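Local coordinates for biotin protein ligase-like protein of unknown function (Silicibacter sp., PDB 3BFM) that is of unknown function but has a biotin protein ligase-like fold, followed by a small C-terminal domain, and binds calcium ions in the crystal, at residues L97-A102 and T144-E149; D128-P133 and T140-A145; E195-A200 and M215-E220; H90-G95 and L189-G194. All coordinates share one frame; numbering follows the deposited sequence.

Interaction 1: L97-A102 and T144-E149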
loop_
_atom_site.group_PDB
_atom_site.type_symbol
_atom_site.label_atom_id
_atom_site.label_comp_id
_atom_site.label_asym_id
_atom_site.label_seq_id
_atom_site.Cartn_x
_atom_site.Cartn_y
_atom_site.Cartn_z
ATOM N N LEU A 97 -19.866 6.421 15.697
ATOM C CA LEU A 97 -18.817 7.167 16.358
ATOM C C LEU A 97 -19.434 8.063 17.413
ATOM O O LEU A 97 -20.536 8.535 17.221
ATOM C CB LEU A 97 -18.011 8.025 15.331
ATOM C CG LEU A 97 -17.204 7.252 14.296
ATOM C CD1 LEU A 97 -16.624 8.152 13.129
ATOM C CD2 LEU A 97 -16.066 6.495 14.978
ATOM N N ARG A 98 -18.721 8.308 18.506
ATOM C CA ARG A 98 -19.174 9.261 19.498
ATOM C C ARG A 98 -18.089 10.239 19.809
ATOM O O ARG A 98 -16.938 9.861 19.990
ATOM C CB ARG A 98 -19.603 8.575 20.797
ATOM C CG ARG A 98 -20.799 7.639 20.632
ATOM C CD ARG A 98 -21.659 7.573 21.874
ATOM N NE ARG A 98 -22.928 6.950 21.508
ATOM C CZ ARG A 98 -24.142 7.492 21.608
ATOM N NH1 ARG A 98 -24.353 8.678 22.180
ATOM N NH2 ARG A 98 -25.189 6.788 21.188
ATOM N N ILE A 99 -18.464 11.516 19.845
ATOM C CA ILE A 99 -17.525 12.574 20.198
ATOM C C ILE A 99 -18.107 13.291 21.392
ATOM O O ILE A 99 -19.269 13.706 21.352
ATOM C CB ILE A 99 -17.253 13.513 18.981
ATOM C CG1 ILE A 99 -16.572 12.680 17.880
ATOM C CG2 ILE A 99 -16.385 14.662 19.385
ATOM C CD1 ILE A 99 -16.218 13.449 16.573
ATOM N N ASN A 100 -17.311 13.376 22.457
ATOM C CA ASN A 100 -17.773 13.872 23.763
ATOM C C ASN A 100 -19.112 13.261 24.164
ATOM O O ASN A 100 -19.998 13.947 24.670
ATOM C CB ASN A 100 -17.849 15.407 23.719
ATOM C CG ASN A 100 -16.504 16.065 23.429
ATOM O OD1 ASN A 100 -15.454 15.607 23.874
ATOM N ND2 ASN A 100 -16.537 17.152 22.671
ATOM N N GLY A 101 -19.266 11.960 23.928
ATOM C CA GLY A 101 -20.440 11.205 24.329
ATOM C C GLY A 101 -21.627 11.245 23.393
ATOM O O GLY A 101 -22.596 10.518 23.610
ATOM N N ALA A 102 -21.561 12.076 22.358
ATOM C CA ALA A 102 -22.655 12.267 21.415
ATOM C C ALA A 102 -22.376 11.608 20.073
ATOM O O ALA A 102 -21.270 11.686 19.550
ATOM C CB ALA A 102 -22.912 13.737 21.201
ATOM N N THR A 144 -24.548 15.515 17.303
ATOM C CA THR A 144 -23.658 16.665 17.241
ATOM C C THR A 144 -22.906 16.613 15.913
ATOM O O THR A 144 -23.258 15.850 15.021
ATOM C CB THR A 144 -22.681 16.692 18.432
ATOM O OG1 THR A 144 -22.009 17.963 18.504
ATOM C CG2 THR A 144 -21.651 15.576 18.341
ATOM N N ALA A 145 -21.890 17.452 15.794
ATOM C CA ALA A 145 -21.058 17.517 14.611
ATOM C C ALA A 145 -19.689 17.939 15.100
ATOM O O ALA A 145 -19.565 18.582 16.144
ATOM C CB ALA A 145 -21.600 18.507 13.599
ATOM N N LEU A 146 -18.661 17.589 14.341
ATOM C CA LEU A 146 -17.285 17.773 14.759
ATOM C C LEU A 146 -16.956 19.190 15.191
ATOM O O LEU A 146 -16.333 19.388 16.229
ATOM C CB LEU A 146 -16.314 17.391 13.640
ATOM C CG LEU A 146 -14.863 17.187 14.098
ATOM C CD1 LEU A 146 -14.709 15.950 14.950
ATOM C CD2 LEU A 146 -14.000 17.109 12.833
ATOM N N TYR A 147 -17.365 20.172 14.385
ATOM C CA TYR A 147 -16.996 21.553 14.643
ATOM C C TYR A 147 -17.868 22.150 15.737
ATOM O O TYR A 147 -17.580 23.238 16.242
ATOM C CB TYR A 147 -17.033 22.393 13.355
ATOM C CG TYR A 147 -15.991 21.990 12.351
ATOM C CD1 TYR A 147 -14.767 21.471 12.746
ATOM C CD2 TYR A 147 -16.197 22.174 10.990
ATOM C CE1 TYR A 147 -13.828 21.096 11.822
ATOM C CE2 TYR A 147 -15.259 21.813 10.052
ATOM C CZ TYR A 147 -14.065 21.286 10.463
ATOM O OH TYR A 147 -13.122 20.924 9.507
ATOM N N ALA A 148 -18.926 21.438 16.105
ATOM C CA ALA A 148 -19.719 21.806 17.270
ATOM C C ALA A 148 -19.035 21.359 18.567
ATOM O O ALA A 148 -19.394 21.837 19.639
ATOM C CB ALA A 148 -21.146 21.208 17.166
ATOM N N GLU A 149 -18.046 20.470 18.471
ATOM C CA GLU A 149 -17.452 19.809 19.654
ATOM C C GLU A 149 -16.036 20.228 19.975
ATOM O O GLU A 149 -15.281 19.456 20.565
ATOM C CB GLU A 149 -17.485 18.283 19.455
ATOM C CG GLU A 149 -18.884 17.717 19.459
ATOM C CD GLU A 149 -19.604 17.971 20.788
ATOM O OE1 GLU A 149 -18.915 18.064 21.828
ATOM O OE2 GLU A 149 -20.850 18.078 20.770
#
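Glu149 meets Asn100 at the tip of the type I' turn Ile99-Ala102, and its side chain, followed outward, traces the polar part of the contact and one apolar touch. Its CB lies 3.8 Å from CG2 of Ile99, the branch that stands anti to the backbone N. CG keeps to the same methyl, and a bend at chi2 (-61°) then swings CD away from a straight course. At the tip the two carboxylate oxygens divide their work. OE1 accepts from ND2 of Asn100 at 2.7 Å in an almost straight bond (177° at the hydrogen), met on its anti side and in the plane of the amide. OE2 offers its anti lone pair to OG1 of Thr144, 2.5 Å away, so that one carboxylate joins the turn to the start of its own segment. ND2 also makes a weak bond to Glu149 O, while OD1 of Asn100 accepts from Ala88 N, which fixes the amide's rotation. An alanine in place of Glu149 would probably leave Asn100 ND2 and Thr144 OG1 without their carboxylate mate, and CB alone to pack on Ile99 CG2.

Two apolar touches complete the contact. CB of Ala102 rests 3.6 Å from CG2 of Thr144, and CD1 of Ile99 is pressed unusually close, 3.3 Å, to CD1 of Leu146. The turn joins strands 96-99 and 102-111 of the large mixed sheet as a beta hairpin. The loop between strand 123-130 and helix 156-175 packs against that hairpin, with Ile99 and Leu146 both resting on Leu79 of helix 67-82.

Interaction 2: D128-P133 and T140-A145; sequences DLPLWP and TPDETA
Van der Waals contact around the CB of Ala145 joins it to the end of strand 123-130, where the chain folds around this one methyl group. Its apolar neighbours are two prolines, with CB of Ala145 4.1 Å from CB of Pro130 and 4.0 Å from CD of Pro133. The backbone between them supplies the rest of the surroundings: Leu131 O and the carbonyl carbon of Trp132 each approach this CB to 3.5 Å. The methyl is therefore enclosed by backbone and ring atoms of 130-133.

The second kind of contact sets polar oxygens against a proline ring. Pro130 and Asp142 reach toward each other tip to tip, with CG of the ring 3.7 Å from OD2, and Thr144 O comes to 3.8 Å from the same CG. The other carboxylate oxygen, OD1, accepts from the backbone N of Gly105 in strand 102-111, which ties the aspartate to the sheet.

No hydrogen bond passes between the two segments. Within 140-145, Thr140 OG1 accepts from Asp142 N at 3.1 Å, an ST turn that ends on the aspartate itself. The whole is a loop returning over the end of the strand it left, here strand 123-130 in the mixed sheet of the biotin/lipoate protein ligase-like fold.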
loop_
_atom_site.group_PDB
_atom_site.type_symbol
_atom_site.label_atom_id
_atom_site.label_comp_id
_atom_site.label_asym_id
_atom_site.label_seq_id
_atom_site.Cartn_x
_atom_site.Cartn_y
_atom_site.Cartn_z
ATOM N N ASP A 128 -18.394 8.323 7.555
ATOM C CA ASP A 128 -19.263 9.477 7.358
ATOM C C ASP A 128 -19.155 10.340 8.634
ATOM O O ASP A 128 -19.405 9.858 9.732
ATOM C CB ASP A 128 -20.695 9.048 7.125
ATOM C CG ASP A 128 -20.935 8.480 5.717
ATOM O OD1 ASP A 128 -20.425 7.386 5.387
ATOM O OD2 ASP A 128 -21.684 9.123 4.949
ATOM N N LEU A 129 -18.744 11.596 8.484
ATOM C CA LEU A 129 -18.546 12.438 9.629
ATOM C C LEU A 129 -19.165 13.805 9.376
ATOM O O LEU A 129 -18.729 14.537 8.457
ATOM C CB LEU A 129 -17.042 12.568 9.947
ATOM C CG LEU A 129 -16.586 13.352 11.173
ATOM C CD1 LEU A 129 -16.917 12.555 12.454
ATOM C CD2 LEU A 129 -15.068 13.708 11.171
ATOM N N PRO A 130 -20.177 14.152 10.178
ATOM C CA PRO A 130 -20.694 15.509 10.104
ATOM C C PRO A 130 -19.758 16.534 10.686
ATOM O O PRO A 130 -19.210 16.330 11.738
ATOM C CB PRO A 130 -21.973 15.428 10.920
ATOM C CG PRO A 130 -21.751 14.338 11.899
ATOM C CD PRO A 130 -20.876 13.347 11.205
ATOM N N LEU A 131 -19.582 17.646 9.975
ATOM C CA LEU A 131 -18.662 18.700 10.397
ATOM C C LEU A 131 -19.448 19.843 11.023
ATOM O O LEU A 131 -19.067 20.323 12.074
ATOM C CB LEU A 131 -17.862 19.180 9.214
ATOM C CG LEU A 131 -16.979 18.116 8.554
ATOM C CD1 LEU A 131 -16.291 18.757 7.310
ATOM C CD2 LEU A 131 -15.940 17.542 9.494
ATOM N N TRP A 132 -20.522 20.269 10.375
ATOM C CA TRP A 132 -21.512 21.168 10.969
ATOM C C TRP A 132 -22.862 20.460 10.986
ATOM O O TRP A 132 -23.108 19.588 10.159
ATOM C CB TRP A 132 -21.670 22.407 10.108
ATOM C CG TRP A 132 -20.440 23.242 10.063
ATOM C CD1 TRP A 132 -19.678 23.489 8.973
ATOM C CD2 TRP A 132 -19.847 23.978 11.143
ATOM N NE1 TRP A 132 -18.655 24.316 9.308
ATOM C CE2 TRP A 132 -18.738 24.629 10.631
ATOM C CE3 TRP A 132 -20.163 24.157 12.495
ATOM C CZ2 TRP A 132 -17.898 25.432 11.427
ATOM C CZ3 TRP A 132 -19.343 24.940 13.282
ATOM C CH2 TRP A 132 -18.220 25.573 12.743
ATOM N N PRO A 133 -23.744 20.824 11.911
ATOM C CA PRO A 133 -25.016 20.071 11.940
ATOM C C PRO A 133 -25.897 20.391 10.743
ATOM O O PRO A 133 -25.982 21.534 10.352
ATOM C CB PRO A 133 -25.686 20.539 13.237
ATOM C CG PRO A 133 -24.649 21.269 13.995
ATOM C CD PRO A 133 -23.674 21.814 12.991
ATOM N N THR A 140 -31.732 11.994 10.756
ATOM C CA THR A 140 -30.346 11.674 11.085
ATOM C C THR A 140 -30.228 11.076 12.480
ATOM O O THR A 140 -30.927 11.508 13.407
ATOM C CB THR A 140 -29.445 12.935 11.033
ATOM O OG1 THR A 140 -28.075 12.556 11.193
ATOM C CG2 THR A 140 -29.825 13.940 12.136
ATOM N N PRO A 141 -29.322 10.097 12.648
ATOM C CA PRO A 141 -29.019 9.616 13.980
ATOM C C PRO A 141 -28.063 10.555 14.737
ATOM O O PRO A 141 -27.887 10.419 15.935
ATOM C CB PRO A 141 -28.349 8.255 13.713
ATOM C CG PRO A 141 -27.723 8.395 12.390
ATOM C CD PRO A 141 -28.535 9.398 11.612
ATOM N N ASP A 142 -27.434 11.502 14.050
ATOM C CA ASP A 142 -26.374 12.296 14.688
ATOM C C ASP A 142 -26.904 13.291 15.701
ATOM O O ASP A 142 -27.866 13.985 15.430
ATOM C CB ASP A 142 -25.563 13.052 13.622
ATOM C CG ASP A 142 -24.844 12.112 12.653
ATOM O OD1 ASP A 142 -24.295 11.078 13.101
ATOM O OD2 ASP A 142 -24.849 12.413 11.439
ATOM N N GLU A 143 -26.233 13.390 16.837
ATOM C CA GLU A 143 -26.595 14.315 17.901
ATOM C C GLU A 143 -25.711 15.562 17.950
ATOM O O GLU A 143 -26.077 16.562 18.568
ATOM C CB GLU A 143 -26.539 13.571 19.237
ATOM C CG GLU A 143 -27.347 12.298 19.211
ATOM C CD GLU A 143 -27.180 11.411 20.453
ATOM O OE1 GLU A 143 -26.040 11.154 20.924
ATOM O OE2 GLU A 143 -28.227 10.931 20.933
ATOM N N THR A 144 -24.548 15.515 17.303
ATOM C CA THR A 144 -23.658 16.665 17.241
ATOM C C THR A 144 -22.906 16.613 15.913
ATOM O O THR A 144 -23.258 15.850 15.021
ATOM C CB THR A 144 -22.681 16.692 18.432
ATOM O OG1 THR A 144 -22.009 17.963 18.504
ATOM C CG2 THR A 144 -21.651 15.576 18.341
ATOM N N ALA A 145 -21.890 17.452 15.794
ATOM C CA ALA A 145 -21.058 17.517 14.611
ATOM C C ALA A 145 -19.689 17.939 15.100
ATOM O O ALA A 145 -19.565 18.582 16.144
ATOM C CB ALA A 145 -21.600 18.507 13.599
#

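Interaction 3: E195-A200 and M215-E220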
loop_
_atom_site.group_PDB
_atom_site.type_symbol
_atom_site.label_atom_id
_atom_site.label_comp_id
_atom_site.label_asym_id
_atom_site.label_seq_id
_atom_site.Cartn_x
_atom_site.Cartn_y
_atom_site.Cartn_z
ATOM N N GLU A 195 -22.138 -1.918 30.147
ATOM C CA GLU A 195 -23.439 -1.287 30.332
ATOM C C GLU A 195 -24.572 -1.993 29.573
ATOM O O GLU A 195 -24.342 -2.857 28.735
ATOM C CB GLU A 195 -23.361 0.182 29.896
ATOM C CG GLU A 195 -22.160 0.982 30.469
ATOM C CD GLU A 195 -22.233 1.226 31.991
ATOM O OE1 GLU A 195 -23.266 0.910 32.634
ATOM O OE2 GLU A 195 -21.238 1.742 32.551
ATOM N N ALA A 196 -25.812 -1.601 29.862
ATOM C CA ALA A 196 -26.974 -2.158 29.193
ATOM C C ALA A 196 -26.923 -1.879 27.705
ATOM O O ALA A 196 -26.423 -0.845 27.279
ATOM C CB ALA A 196 -28.252 -1.556 29.784
ATOM N N ARG A 197 -27.474 -2.782 26.916
ATOM C CA ARG A 197 -27.396 -2.687 25.460
ATOM C C ARG A 197 -28.511 -3.508 24.844
ATOM O O ARG A 197 -28.839 -4.564 25.361
ATOM C CB ARG A 197 -26.054 -3.265 25.030
ATOM C CG ARG A 197 -25.832 -3.360 23.545
ATOM C CD ARG A 197 -25.379 -2.038 23.045
ATOM N NE ARG A 197 -25.319 -2.009 21.589
ATOM C CZ ARG A 197 -24.429 -1.309 20.897
ATOM N NH1 ARG A 197 -23.498 -0.598 21.529
ATOM N NH2 ARG A 197 -24.460 -1.345 19.572
ATOM N N THR A 198 -29.085 -3.005 23.747
ATOM C CA THR A 198 -29.982 -3.781 22.897
ATOM C C THR A 198 -29.311 -3.928 21.538
ATOM O O THR A 198 -28.765 -2.975 21.016
ATOM C CB THR A 198 -31.365 -3.091 22.758
ATOM O OG1 THR A 198 -31.932 -2.889 24.067
ATOM C CG2 THR A 198 -32.326 -3.945 21.909
ATOM N N GLU A 199 -29.312 -5.130 20.985
ATOM C CA GLU A 199 -28.631 -5.384 19.725
ATOM C C GLU A 199 -29.272 -6.592 19.072
ATOM O O GLU A 199 -29.586 -7.571 19.757
ATOM C CB GLU A 199 -27.153 -5.651 19.982
ATOM C CG GLU A 199 -26.300 -5.762 18.734
ATOM C CD GLU A 199 -26.204 -4.454 17.965
ATOM O OE1 GLU A 199 -25.901 -3.414 18.587
ATOM O OE2 GLU A 199 -26.434 -4.468 16.736
ATOM N N ALA A 200 -29.490 -6.513 17.756
ATOM C CA ALA A 200 -30.103 -7.611 17.006
ATOM C C ALA A 200 -31.328 -8.209 17.702
ATOM O O ALA A 200 -31.482 -9.425 17.754
ATOM C CB ALA A 200 -29.074 -8.693 16.746
HETATM N N MSE A 215 -20.055 -9.607 19.564
HETATM C CA MSE A 215 -20.493 -9.034 20.838
HETATM C C MSE A 215 -20.980 -10.139 21.750
HETATM O O MSE A 215 -21.808 -10.953 21.356
HETATM C CB MSE A 215 -21.656 -8.076 20.645
HETATM C CG MSE A 215 -22.244 -7.520 21.911
HETATM SE SE MSE A 215 -23.682 -6.298 21.660
HETATM C CE MSE A 215 -22.527 -4.758 21.084
ATOM N N LEU A 216 -20.496 -10.089 22.981
ATOM C CA LEU A 216 -21.003 -10.922 24.052
ATOM C C LEU A 216 -22.025 -10.095 24.824
ATOM O O LEU A 216 -21.680 -9.141 25.506
ATOM C CB LEU A 216 -19.845 -11.391 24.940
ATOM C CG LEU A 216 -18.798 -12.250 24.203
ATOM C CD1 LEU A 216 -17.458 -12.176 24.871
ATOM C CD2 LEU A 216 -19.305 -13.670 24.110
ATOM N N LEU A 217 -23.284 -10.499 24.735
ATOM C CA LEU A 217 -24.410 -9.782 25.337
ATOM C C LEU A 217 -25.065 -10.711 26.362
ATOM O O LEU A 217 -25.667 -11.732 26.003
ATOM C CB LEU A 217 -25.400 -9.362 24.263
ATOM C CG LEU A 217 -26.524 -8.392 24.624
ATOM C CD1 LEU A 217 -25.944 -7.081 25.108
ATOM C CD2 LEU A 217 -27.460 -8.172 23.425
ATOM N N ARG A 218 -24.897 -10.358 27.621
ATOM C CA ARG A 218 -25.381 -11.195 28.729
ATOM C C ARG A 218 -26.718 -10.715 29.260
ATOM O O ARG A 218 -26.843 -9.591 29.794
ATOM C CB ARG A 218 -24.325 -11.248 29.816
ATOM C CG ARG A 218 -24.617 -12.304 30.878
ATOM C CD ARG A 218 -23.326 -12.642 31.585
ATOM N NE ARG A 218 -22.491 -13.495 30.733
ATOM C CZ ARG A 218 -21.246 -13.851 31.001
ATOM N NH1 ARG A 218 -20.623 -13.421 32.104
ATOM N NH2 ARG A 218 -20.615 -14.619 30.140
ATOM N N ASP A 219 -27.746 -11.537 29.087
ATOM C CA ASP A 219 -29.033 -11.213 29.719
ATOM C C ASP A 219 -29.157 -12.062 31.008
ATOM O O ASP A 219 -28.140 -12.556 31.536
ATOM C CB ASP A 219 -30.228 -11.268 28.726
ATOM C CG ASP A 219 -30.688 -12.651 28.415
ATOM O OD1 ASP A 219 -30.409 -13.588 29.215
ATOM O OD2 ASP A 219 -31.368 -12.794 27.366
ATOM N N GLU A 220 -30.365 -12.190 31.545
ATOM C CA GLU A 220 -30.518 -12.723 32.893
ATOM C C GLU A 220 -30.123 -14.195 32.949
ATOM O O GLU A 220 -29.624 -14.634 33.961
ATOM C CB GLU A 220 -31.947 -12.515 33.420
ATOM C CG GLU A 220 -32.240 -11.072 33.858
ATOM C CD GLU A 220 -33.599 -10.914 34.515
ATOM O OE1 GLU A 220 -34.599 -11.084 33.777
ATOM O OE2 GLU A 220 -33.643 -10.633 35.758
#
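Arg197 and Glu199 meet Met215 and Leu217 in a van der Waals contact between side chains, made by the aliphatic parts of Arg197 and Glu199 and by the arginine's guanidinium, across two strands that are not hydrogen-bonded to each other. It belongs to the small C-terminal domain, whose sequence family falls in the SH3 clan, and the strands come from its two antiparallel sheets: 196-199 pairs with 202-203, while 215-218 is the middle strand of three. Their axes run 8.3 Å apart at closest, with directions 115° from each other, consistent with the steeply crossed sheets of a small SH3-like barrel.

Arg197 and Leu217 cross at about a right angle, CB of the arginine 3.8 Å from CD1 of the leucine. Beside them the selenium of Met215, present as selenomethionine, sits 3.9 Å from CB of Glu199. The methionine runs extended through chi2 and bends at chi3 (-76°), which carries CE over toward the arginine.

The charged ends bond to one another. Arg197 NH2 reaches Glu199 OE1 at 2.7 Å, a salt bridge within one strand that meets the oxygen nearly along its C-O axis, and NE adds a weak bond to the same atom. NH2 also forms a salt bridge with OD1 of Asp92, in the turn after strand 89-91. An alanine in place of Arg197 would probably leave the Glu199 and Asp92 carboxylates without this cationic mate and uncover one side of the Met215 methyl. That methyl, CE, lies over the centre of the guanidinium, 3.9 Å above its plane.

Interaction 4: H90-G95 and L189-G194; sequences HLDWNG and LAHGMG
Leu91 bonds through both its N and its O to the residues on either side of Ala190, a single parallel-type beta bridge: its N donates to Leu189 O and its O accepts from His191 N, each at 2.8 Å. Ala190 CA adds a CA-H...O contact to Leu91 O, at 3.4 Å.

Beside the bridge, the side chains of Leu91 and Leu189 lie next to each other and point the same way, their CD1 atoms 3.9 Å apart; with CG anti to the carbonyl carbon in both, the two chains run alongside. The His90 ring presents its edge to Leu189 O, which lies near the ring plane, 3.5 Å from CD2. On His191, CB rests against Leu91 O, while CD2 is 3.9 Å from Asp92 OD2, the ring and the carboxylate turned 34° from one another.

OD1 of Asp92 has partners of its own: besides its bond to the arginine of strand 196-199, it accepts from Asn94 N at 2.9 Å, an Asx turn within the type I turn Asp92-Gly95. A water accepts from Trp93 N and donates to His191 O, extending the link beyond the bridge itself.

Strand 89-91 is an outermost strand of the mixed sheet within this chain, next to strand 96-99. The bridge fastens to it the linker that leaves helix 179-189 for strand 196-199, and Leu91 packs on Trp186 of that helix and Leu97 of the neighbouring strand.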
loop_
_atom_site.group_PDB
_atom_site.type_symbol
_atom_site.label_atom_id
_atom_site.label_comp_id
_atom_site.label_asym_id
_atom_site.label_seq_id
_atom_site.Cartn_x
_atom_site.Cartn_y
_atom_site.Cartn_z
ATOM N N HIS A 90 -15.178 7.923 21.297
ATOM C CA HIS A 90 -15.477 6.521 21.571
ATOM C C HIS A 90 -16.078 5.822 20.357
ATOM O O HIS A 90 -16.717 6.450 19.495
ATOM C CB HIS A 90 -16.441 6.400 22.751
ATOM C CG HIS A 90 -15.849 6.836 24.052
ATOM N ND1 HIS A 90 -16.205 8.018 24.672
ATOM C CD2 HIS A 90 -14.909 6.265 24.840
ATOM C CE1 HIS A 90 -15.523 8.147 25.795
ATOM N NE2 HIS A 90 -14.725 7.097 25.921
ATOM N N LEU A 91 -15.879 4.516 20.310
ATOM C CA LEU A 91 -16.283 3.678 19.198
ATOM C C LEU A 91 -17.393 2.730 19.600
ATOM O O LEU A 91 -17.241 1.952 20.543
ATOM C CB LEU A 91 -15.079 2.867 18.697
ATOM C CG LEU A 91 -13.805 3.617 18.278
ATOM C CD1 LEU A 91 -12.638 2.604 18.009
ATOM C CD2 LEU A 91 -14.085 4.542 17.064
ATOM N N ASP A 92 -18.514 2.777 18.899
ATOM C CA ASP A 92 -19.534 1.774 19.108
ATOM C C ASP A 92 -19.178 0.463 18.372
ATOM O O ASP A 92 -18.557 0.433 17.288
ATOM C CB ASP A 92 -20.897 2.302 18.666
ATOM C CG ASP A 92 -22.059 1.478 19.181
ATOM O OD1 ASP A 92 -22.122 0.264 18.869
ATOM O OD2 ASP A 92 -22.936 2.078 19.870
ATOM N N TRP A 93 -19.621 -0.652 18.954
ATOM C CA TRP A 93 -19.381 -1.956 18.356
ATOM C C TRP A 93 -19.898 -2.009 16.909
ATOM O O TRP A 93 -19.274 -2.624 16.028
ATOM C CB TRP A 93 -20.087 -3.010 19.217
ATOM C CG TRP A 93 -20.007 -4.372 18.694
ATOM C CD1 TRP A 93 -18.986 -5.243 18.820
ATOM C CD2 TRP A 93 -21.021 -5.038 17.944
ATOM N NE1 TRP A 93 -19.284 -6.413 18.174
ATOM C CE2 TRP A 93 -20.527 -6.311 17.611
ATOM C CE3 TRP A 93 -22.270 -4.664 17.486
ATOM C CZ2 TRP A 93 -21.274 -7.226 16.878
ATOM C CZ3 TRP A 93 -23.004 -5.551 16.752
ATOM C CH2 TRP A 93 -22.515 -6.819 16.457
ATOM N N ASN A 94 -21.033 -1.365 16.685
ATOM C CA ASN A 94 -21.711 -1.347 15.358
ATOM C C ASN A 94 -21.140 -0.374 14.356
ATOM O O ASN A 94 -21.636 -0.276 13.236
ATOM C CB ASN A 94 -23.213 -1.143 15.486
ATOM C CG ASN A 94 -23.617 0.253 15.974
ATOM O OD1 ASN A 94 -22.840 1.226 15.962
ATOM N ND2 ASN A 94 -24.841 0.332 16.486
ATOM N N GLY A 95 -20.103 0.339 14.755
ATOM C CA GLY A 95 -19.462 1.298 13.869
ATOM C C GLY A 95 -19.803 2.762 14.106
ATOM O O GLY A 95 -19.129 3.642 13.540
ATOM N N LEU A 189 -11.438 2.179 23.886
ATOM C CA LEU A 189 -12.274 3.158 23.202
ATOM C C LEU A 189 -13.721 2.757 23.080
ATOM O O LEU A 189 -14.565 3.567 22.648
ATOM C CB LEU A 189 -11.707 3.390 21.806
ATOM C CG LEU A 189 -10.266 3.877 21.790
ATOM C CD1 LEU A 189 -9.762 3.922 20.348
ATOM C CD2 LEU A 189 -10.142 5.247 22.469
ATOM N N ALA A 190 -14.046 1.524 23.452
ATOM C CA ALA A 190 -15.374 1.000 23.168
ATOM C C ALA A 190 -16.422 1.786 23.954
ATOM O O ALA A 190 -16.250 2.042 25.138
ATOM C CB ALA A 190 -15.472 -0.479 23.496
ATOM N N HIS A 191 -17.507 2.157 23.284
ATOM C CA HIS A 191 -18.619 2.807 23.922
ATOM C C HIS A 191 -19.515 1.794 24.604
ATOM O O HIS A 191 -20.009 0.888 23.954
ATOM C CB HIS A 191 -19.459 3.499 22.888
ATOM C CG HIS A 191 -20.698 4.101 23.440
ATOM N ND1 HIS A 191 -20.682 5.213 24.252
ATOM C CD2 HIS A 191 -21.995 3.757 23.286
ATOM C CE1 HIS A 191 -21.922 5.531 24.578
ATOM N NE2 HIS A 191 -22.739 4.665 24.003
ATOM N N GLY A 192 -19.773 2.000 25.891
ATOM C CA GLY A 192 -20.849 1.296 26.579
ATOM C C GLY A 192 -20.502 -0.092 27.065
ATOM O O GLY A 192 -21.395 -0.902 27.360
HETATM N N MSE A 193 -19.222 -0.398 27.142
HETATM C CA MSE A 193 -18.887 -1.721 27.602
HETATM C C MSE A 193 -19.121 -1.816 29.096
HETATM O O MSE A 193 -18.836 -0.900 29.855
HETATM C CB MSE A 193 -17.493 -2.145 27.239
HETATM C CG MSE A 193 -17.515 -3.645 26.952
HETATM SE SE MSE A 193 -15.843 -4.188 26.686
HETATM C CE MSE A 193 -15.804 -4.093 24.857
ATOM N N GLY A 194 -19.724 -2.916 29.496
ATOM C CA GLY A 194 -20.122 -3.095 30.865
ATOM C C GLY A 194 -21.489 -2.534 31.142
ATOM O O GLY A 194 -21.967 -2.667 32.269
HETATM O O HOH W 1 -20.700 -0.267 21.641
#

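Interactions 1 and 2 are neighbours, their centres 7 Å apart, sharing Thr144 and Ala145; the loop after strand 123-130 thus packs on both its own strand and the hairpin of strands 96-99 and 102-111. Interaction 4, about 14 Å from the centre of interaction 1, uses strand 89-91, next to strand 96-99 in the same mixed sheet, and both earlier contacts lie nested within the chain it closes. Interaction 3 follows in series, about 25 Å from interaction 1, inside the small C-terminal domain. It meets interaction 4 through the Arg197-Asp92 salt bridge and packing on Trp93, so the ligase-like sheet and the C-terminal domain meet at the turn Asp92-Gly95.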